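Carbohydrate-binding protein (Flavonifractor plautii, PDB 6N1B) probably removes the acetyl group from N-acetylgalactosamine of the blood group A antigen, using a metal-containing site on a beta-propeller. Local coordinates at residues 27-32 and 352-357; 256-261 and 284-289. One frame throughout, in Å; residues are numbered along the deposited sequence.

Contact 1: 27-32 and 352-357; sequences SALNKA and MRVWYS
Leu-29 lays its two methyl groups over the side chains of Met-352 and Val-354, reaching past the strand that separates the two segments. Leu-29 CD1 does the closer work, 3.7 Å from CG2 of Val-354, with the two side chains crossing at about a right angle. The other methyl, Leu-29 CD2, lies at a looser 4.3 Å from CB of Met-352. Val-354 offers CG2 because that branch is turned opposite its carbonyl carbon, while CG1 stands opposite the backbone N (chi1 -179°).

Two residues along, Lys-31 passes its methylenes across the hydroxyl end of Tyr-356. The lysine chain is extended beyond CG, and its CD comes to 3.3 Å from Tyr-356 OH, with CG at 3.5 Å from the same oxygen. This is van der Waals packing alongside a shared polar anchor: OD2 of Asp-330 takes a salt bridge from Lys-31 NZ and a hydrogen bond with Tyr-356 OH, so one carboxylate oxygen ties both ends together.

The segments belong to one four-stranded antiparallel sheet, in which 30-31 is an outermost strand and 385-395 runs between it and 351-361. The N-terminal strand thus completes a blade otherwise built from the last strands of the modelled chain, a Velcro-type propeller closure, with Phe-396 and Met-399 of helix 396-404 packing on Met-352.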
loop_
_atom_site.group_PDB
_atom_site.type_symbol
_atom_site.label_atom_id
_atom_site.label_comp_id
_atom_site.label_asym_id
_atom_site.label_seq_id
_atom_site.Cartn_x
_atom_site.Cartn_y
_atom_site.Cartn_z
ATOM N N SER A 27 -16.709 15.913 7.345
ATOM C CA SER A 27 -15.481 15.028 7.191
ATOM C C SER A 27 -15.179 14.679 5.777
ATOM O O SER A 27 -16.113 14.414 4.972
ATOM C CB SER A 27 -15.697 13.682 7.855
ATOM O OG SER A 27 -15.977 13.865 9.182
ATOM N N ALA A 28 -13.878 14.772 5.352
ATOM C CA ALA A 28 -13.559 14.431 3.953
ATOM C C ALA A 28 -13.859 13.010 3.614
ATOM O O ALA A 28 -14.366 12.741 2.540
ATOM C CB ALA A 28 -12.198 14.796 3.557
ATOM N N LEU A 29 -13.590 12.075 4.527
ATOM C CA LEU A 29 -14.035 10.690 4.433
ATOM C C LEU A 29 -14.754 10.308 5.694
ATOM O O LEU A 29 -14.411 10.761 6.754
ATOM C CB LEU A 29 -12.839 9.747 4.182
ATOM C CG LEU A 29 -12.023 9.922 2.922
ATOM C CD1 LEU A 29 -10.768 9.040 2.957
ATOM C CD2 LEU A 29 -12.808 9.700 1.657
ATOM N N ASN A 30 -15.734 9.387 5.546
ATOM C CA ASN A 30 -16.450 8.848 6.703
ATOM C C ASN A 30 -15.851 7.523 7.083
ATOM O O ASN A 30 -15.918 6.560 6.285
ATOM C CB ASN A 30 -17.907 8.682 6.273
ATOM C CG ASN A 30 -18.568 10.043 5.978
ATOM O OD1 ASN A 30 -19.182 10.133 4.843
ATOM N ND2 ASN A 30 -18.413 10.952 6.811
ATOM N N LYS A 31 -15.234 7.447 8.252
ATOM C CA LYS A 31 -14.623 6.173 8.726
ATOM C C LYS A 31 -15.728 5.201 9.124
ATOM O O LYS A 31 -16.699 5.560 9.795
ATOM C CB LYS A 31 -13.764 6.500 9.947
ATOM C CG LYS A 31 -12.539 7.337 9.646
ATOM C CD LYS A 31 -11.861 7.770 10.983
ATOM C CE LYS A 31 -10.582 8.491 10.799
ATOM N NZ LYS A 31 -9.922 8.785 12.091
ATOM N N ALA A 32 -15.532 3.964 8.669
ATOM C CA ALA A 32 -16.412 2.892 9.096
ATOM C C ALA A 32 -16.077 2.558 10.536
ATOM O O ALA A 32 -14.945 2.559 10.938
ATOM C CB ALA A 32 -16.265 1.649 8.240
ATOM N N MET A 352 -15.199 7.335 -3.378
ATOM C CA MET A 352 -13.824 7.060 -2.938
ATOM C C MET A 352 -13.912 5.966 -1.855
ATOM O O MET A 352 -14.495 6.232 -0.775
ATOM C CB MET A 352 -13.197 8.305 -2.420
ATOM C CG MET A 352 -12.765 9.149 -3.554
ATOM S SD MET A 352 -11.334 8.715 -4.505
ATOM C CE MET A 352 -10.019 9.101 -3.381
ATOM N N ARG A 353 -13.287 4.831 -2.113
ATOM C CA ARG A 353 -13.236 3.664 -1.200
ATOM C C ARG A 353 -11.823 3.557 -0.701
ATOM O O ARG A 353 -10.928 3.368 -1.529
ATOM C CB ARG A 353 -13.725 2.422 -1.852
ATOM C CG ARG A 353 -15.168 2.531 -2.396
ATOM C CD ARG A 353 -15.681 1.251 -2.970
ATOM N NE ARG A 353 -15.806 0.222 -1.963
ATOM C CZ ARG A 353 -16.126 -1.024 -2.269
ATOM N NH1 ARG A 353 -16.376 -1.381 -3.471
ATOM N NH2 ARG A 353 -16.205 -1.989 -1.284
ATOM N N VAL A 354 -11.599 3.668 0.624
ATOM C CA VAL A 354 -10.253 3.790 1.163
ATOM C C VAL A 354 -10.028 2.754 2.202
ATOM O O VAL A 354 -10.694 2.770 3.282
ATOM C CB VAL A 354 -9.932 5.193 1.678
ATOM C CG1 VAL A 354 -8.513 5.284 2.201
ATOM C CG2 VAL A 354 -10.243 6.244 0.568
ATOM N N TRP A 355 -9.107 1.844 2.021
ATOM C CA TRP A 355 -8.626 0.853 3.047
ATOM C C TRP A 355 -7.445 1.502 3.665
ATOM O O TRP A 355 -6.387 1.674 3.040
ATOM C CB TRP A 355 -8.348 -0.493 2.398
ATOM C CG TRP A 355 -9.579 -1.188 1.874
ATOM C CD1 TRP A 355 -10.267 -2.135 2.551
ATOM C CD2 TRP A 355 -10.264 -0.998 0.610
ATOM N NE1 TRP A 355 -11.361 -2.495 1.784
ATOM C CE2 TRP A 355 -11.365 -1.855 0.584
ATOM C CE3 TRP A 355 -10.037 -0.196 -0.534
ATOM C CZ2 TRP A 355 -12.248 -1.883 -0.474
ATOM C CZ3 TRP A 355 -10.873 -0.250 -1.580
ATOM C CH2 TRP A 355 -11.992 -1.085 -1.547
ATOM N N TYR A 356 -7.596 1.991 4.929
ATOM C CA TYR A 356 -6.553 2.720 5.604
ATOM C C TYR A 356 -5.925 1.946 6.699
ATOM O O TYR A 356 -6.641 1.317 7.498
ATOM C CB TYR A 356 -7.016 4.109 6.089
ATOM C CG TYR A 356 -7.873 4.200 7.342
ATOM C CD1 TYR A 356 -9.264 4.079 7.260
ATOM C CD2 TYR A 356 -7.334 4.508 8.509
ATOM C CE1 TYR A 356 -10.080 4.276 8.403
ATOM C CE2 TYR A 356 -8.100 4.747 9.630
ATOM C CZ TYR A 356 -9.446 4.664 9.612
ATOM O OH TYR A 356 -10.250 4.899 10.678
ATOM N N SER A 357 -4.616 1.941 6.807
ATOM C CA SER A 357 -3.983 1.413 7.994
ATOM C C SER A 357 -3.705 2.509 8.986
ATOM O O SER A 357 -3.671 3.721 8.605
ATOM C CB SER A 357 -2.784 0.554 7.651
ATOM O OG SER A 357 -1.682 1.297 7.096
#

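Contact 2: 256-261 and 284-289; sequences NGFLGL and FVCISQ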
loop_
_atom_site.group_PDB
_atom_site.type_symbol
_atom_site.label_atom_id
_atom_site.label_comp_id
_atom_site.label_asym_id
_atom_site.label_seq_id
_atom_site.Cartn_x
_atom_site.Cartn_y
_atom_site.Cartn_z
ATOM N N ASN A 256 7.128 16.370 -9.599
ATOM C CA ASN A 256 7.025 17.785 -9.230
ATOM C C ASN A 256 5.729 18.081 -8.528
ATOM O O ASN A 256 4.691 17.483 -8.894
ATOM C CB ASN A 256 7.103 18.697 -10.478
ATOM C CG ASN A 256 8.394 18.468 -11.226
ATOM O OD1 ASN A 256 8.372 18.181 -12.508
ATOM N ND2 ASN A 256 9.511 18.561 -10.561
ATOM N N GLY A 257 5.744 18.945 -7.537
ATOM C CA GLY A 257 4.500 19.418 -6.951
ATOM C C GLY A 257 3.777 18.345 -6.136
ATOM O O GLY A 257 2.549 18.576 -5.940
ATOM N N PHE A 258 4.413 17.294 -5.689
ATOM C CA PHE A 258 3.694 16.156 -5.101
ATOM C C PHE A 258 2.807 16.557 -3.989
ATOM O O PHE A 258 1.591 16.146 -3.975
ATOM C CB PHE A 258 4.724 15.094 -4.705
ATOM C CG PHE A 258 4.107 13.789 -4.283
ATOM C CD1 PHE A 258 3.416 13.024 -5.196
ATOM C CD2 PHE A 258 4.168 13.366 -2.952
ATOM C CE1 PHE A 258 2.843 11.807 -4.851
ATOM C CE2 PHE A 258 3.587 12.147 -2.603
ATOM C CZ PHE A 258 2.956 11.380 -3.515
ATOM N N LEU A 259 3.299 17.337 -3.047
ATOM C CA LEU A 259 2.527 17.818 -1.926
ATOM C C LEU A 259 2.692 19.337 -1.762
ATOM O O LEU A 259 3.709 19.882 -2.247
ATOM C CB LEU A 259 2.908 17.166 -0.620
ATOM C CG LEU A 259 2.577 15.666 -0.553
ATOM C CD1 LEU A 259 3.473 14.975 0.526
ATOM C CD2 LEU A 259 1.089 15.428 -0.235
ATOM N N GLY A 260 1.769 19.965 -1.122
ATOM C CA GLY A 260 1.746 21.384 -0.926
ATOM C C GLY A 260 1.746 21.782 0.549
ATOM O O GLY A 260 2.363 21.122 1.376
ATOM N N LEU A 261 1.058 22.916 0.761
ATOM C CA LEU A 261 0.975 23.462 2.109
ATOM C C LEU A 261 -0.260 22.921 2.857
ATOM O O LEU A 261 -1.309 22.729 2.241
ATOM C CB LEU A 261 0.945 24.955 2.021
ATOM C CG LEU A 261 2.088 25.660 1.201
ATOM C CD1 LEU A 261 2.026 27.182 1.356
ATOM C CD2 LEU A 261 3.449 25.126 1.509
ATOM N N PHE A 284 -4.479 10.919 -12.818
ATOM C CA PHE A 284 -3.913 10.144 -11.727
ATOM C C PHE A 284 -4.309 10.811 -10.398
ATOM O O PHE A 284 -4.335 12.039 -10.281
ATOM C CB PHE A 284 -2.380 10.020 -11.827
ATOM C CG PHE A 284 -1.883 9.393 -13.070
ATOM C CD1 PHE A 284 -1.705 10.103 -14.246
ATOM C CD2 PHE A 284 -1.536 8.060 -13.083
ATOM C CE1 PHE A 284 -1.254 9.472 -15.434
ATOM C CE2 PHE A 284 -1.082 7.401 -14.205
ATOM C CZ PHE A 284 -0.951 8.107 -15.387
ATOM N N VAL A 285 -4.614 9.928 -9.428
ATOM C CA VAL A 285 -4.988 10.327 -8.082
ATOM C C VAL A 285 -4.130 9.588 -7.117
ATOM O O VAL A 285 -3.896 8.419 -7.252
ATOM C CB VAL A 285 -6.504 10.098 -7.852
ATOM C CG1 VAL A 285 -6.884 10.539 -6.438
ATOM C CG2 VAL A 285 -7.352 10.820 -8.901
ATOM N N CYS A 286 -3.637 10.328 -6.082
ATOM C CA CYS A 286 -2.758 9.704 -5.075
ATOM C C CYS A 286 -3.232 10.103 -3.662
ATOM O O CYS A 286 -3.564 11.242 -3.388
ATOM C CB CYS A 286 -1.316 10.222 -5.321
ATOM S SG CYS A 286 -0.153 9.690 -4.009
ATOM N N ILE A 287 -3.245 9.046 -2.831
ATOM C CA ILE A 287 -3.396 9.263 -1.397
ATOM C C ILE A 287 -2.019 9.109 -0.795
ATOM O O ILE A 287 -1.401 8.045 -0.843
ATOM C CB ILE A 287 -4.431 8.223 -0.800
ATOM C CG1 ILE A 287 -5.789 8.534 -1.291
ATOM C CG2 ILE A 287 -4.366 8.308 0.693
ATOM C CD1 ILE A 287 -6.887 7.647 -0.718
ATOM N N SER A 288 -1.559 10.204 -0.196
ATOM C CA SER A 288 -0.220 10.307 0.416
ATOM C C SER A 288 -0.326 10.332 1.953
ATOM O O SER A 288 -1.002 11.226 2.494
ATOM C CB SER A 288 0.455 11.613 -0.075
ATOM O OG SER A 288 1.617 11.864 0.652
ATOM N N GLN A 289 0.331 9.393 2.598
ATOM C CA GLN A 289 0.567 9.491 4.038
ATOM C C GLN A 289 1.770 10.408 4.186
ATOM O O GLN A 289 2.867 10.108 3.676
ATOM C CB GLN A 289 0.905 8.089 4.594
ATOM C CG GLN A 289 1.276 8.150 6.054
ATOM C CD GLN A 289 1.994 6.923 6.560
ATOM O OE1 GLN A 289 2.182 5.948 5.812
ATOM N NE2 GLN A 289 2.506 7.001 7.833
#
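The loop 256-261 passes beside strand 283-291 without pairing with it, its backbone coming nearest at Leu-259 and Ser-288, whose CA atoms are 8.3 Å apart. In the beta-propeller this is a blade-to-blade connection: it leaves the outermost strand 253-254 of one four-stranded antiparallel sheet and leads to 269-278, the first strand of the next. Along 284-289 the side chains alternate, so that Cys-286 and Ser-288 point at the loop while Ile-287 and Gln-289 point away from it.

Phe-258 and Leu-259 fill the interface from the loop side, and all four touching residues are buried. Phe-258 swings its ring out opposite its own backbone N (chi1 -171°), which carries the far end of the ring to the strand although its CB does not head there. From that position Phe-258 CE2 comes to 3.8 Å from Ser-288 OG. Leu-259, whose CB points to the strand, reaches the same serine with both methyls: Leu-259 CD1 lies 3.6 Å from Ser-288 OG, and Leu-259 CD2 rests 3.9 Å from Ser-288 CB. Phe-258 and Leu-259 thus both meet the serine from the loop side, with carbon atoms against its hydroxyl.

Trp-312 meets the Phe-258 ring edge to face and also touches Cys-286. The loop backbone is tied to the same blade, Phe-258 O by the hydroxyl of Thr-304 and Gly-260 N by the side-chain oxygen of Gln-314. At Cys-286 the thiol makes an oblique sulfur-aromatic contact: SG lies 4.7 Å from the Phe-258 ring centroid, 68° off the ring normal, and its nearest ring atom is CZ, at 3.6 Å.

The two contacts have centres about 17 Å apart and occupy successive blades of the propeller. Contact 1 spans most of the modelled chain, joining its N-terminal end to strand 351-361, and contact 2 falls within that span, linking residues only some two dozen positions apart. They share no sheet, but the sheets pack on each other: Ile-287 CD1, on the side of its strand facing away from contact 2's loop, lies 3.9 Å from Val-354 CG2 of contact 1. Ile-287 and Leu-29 also both touch Leu-320. One contact thus completes the closing blade, while the other seats an interblade connection on the blade before it.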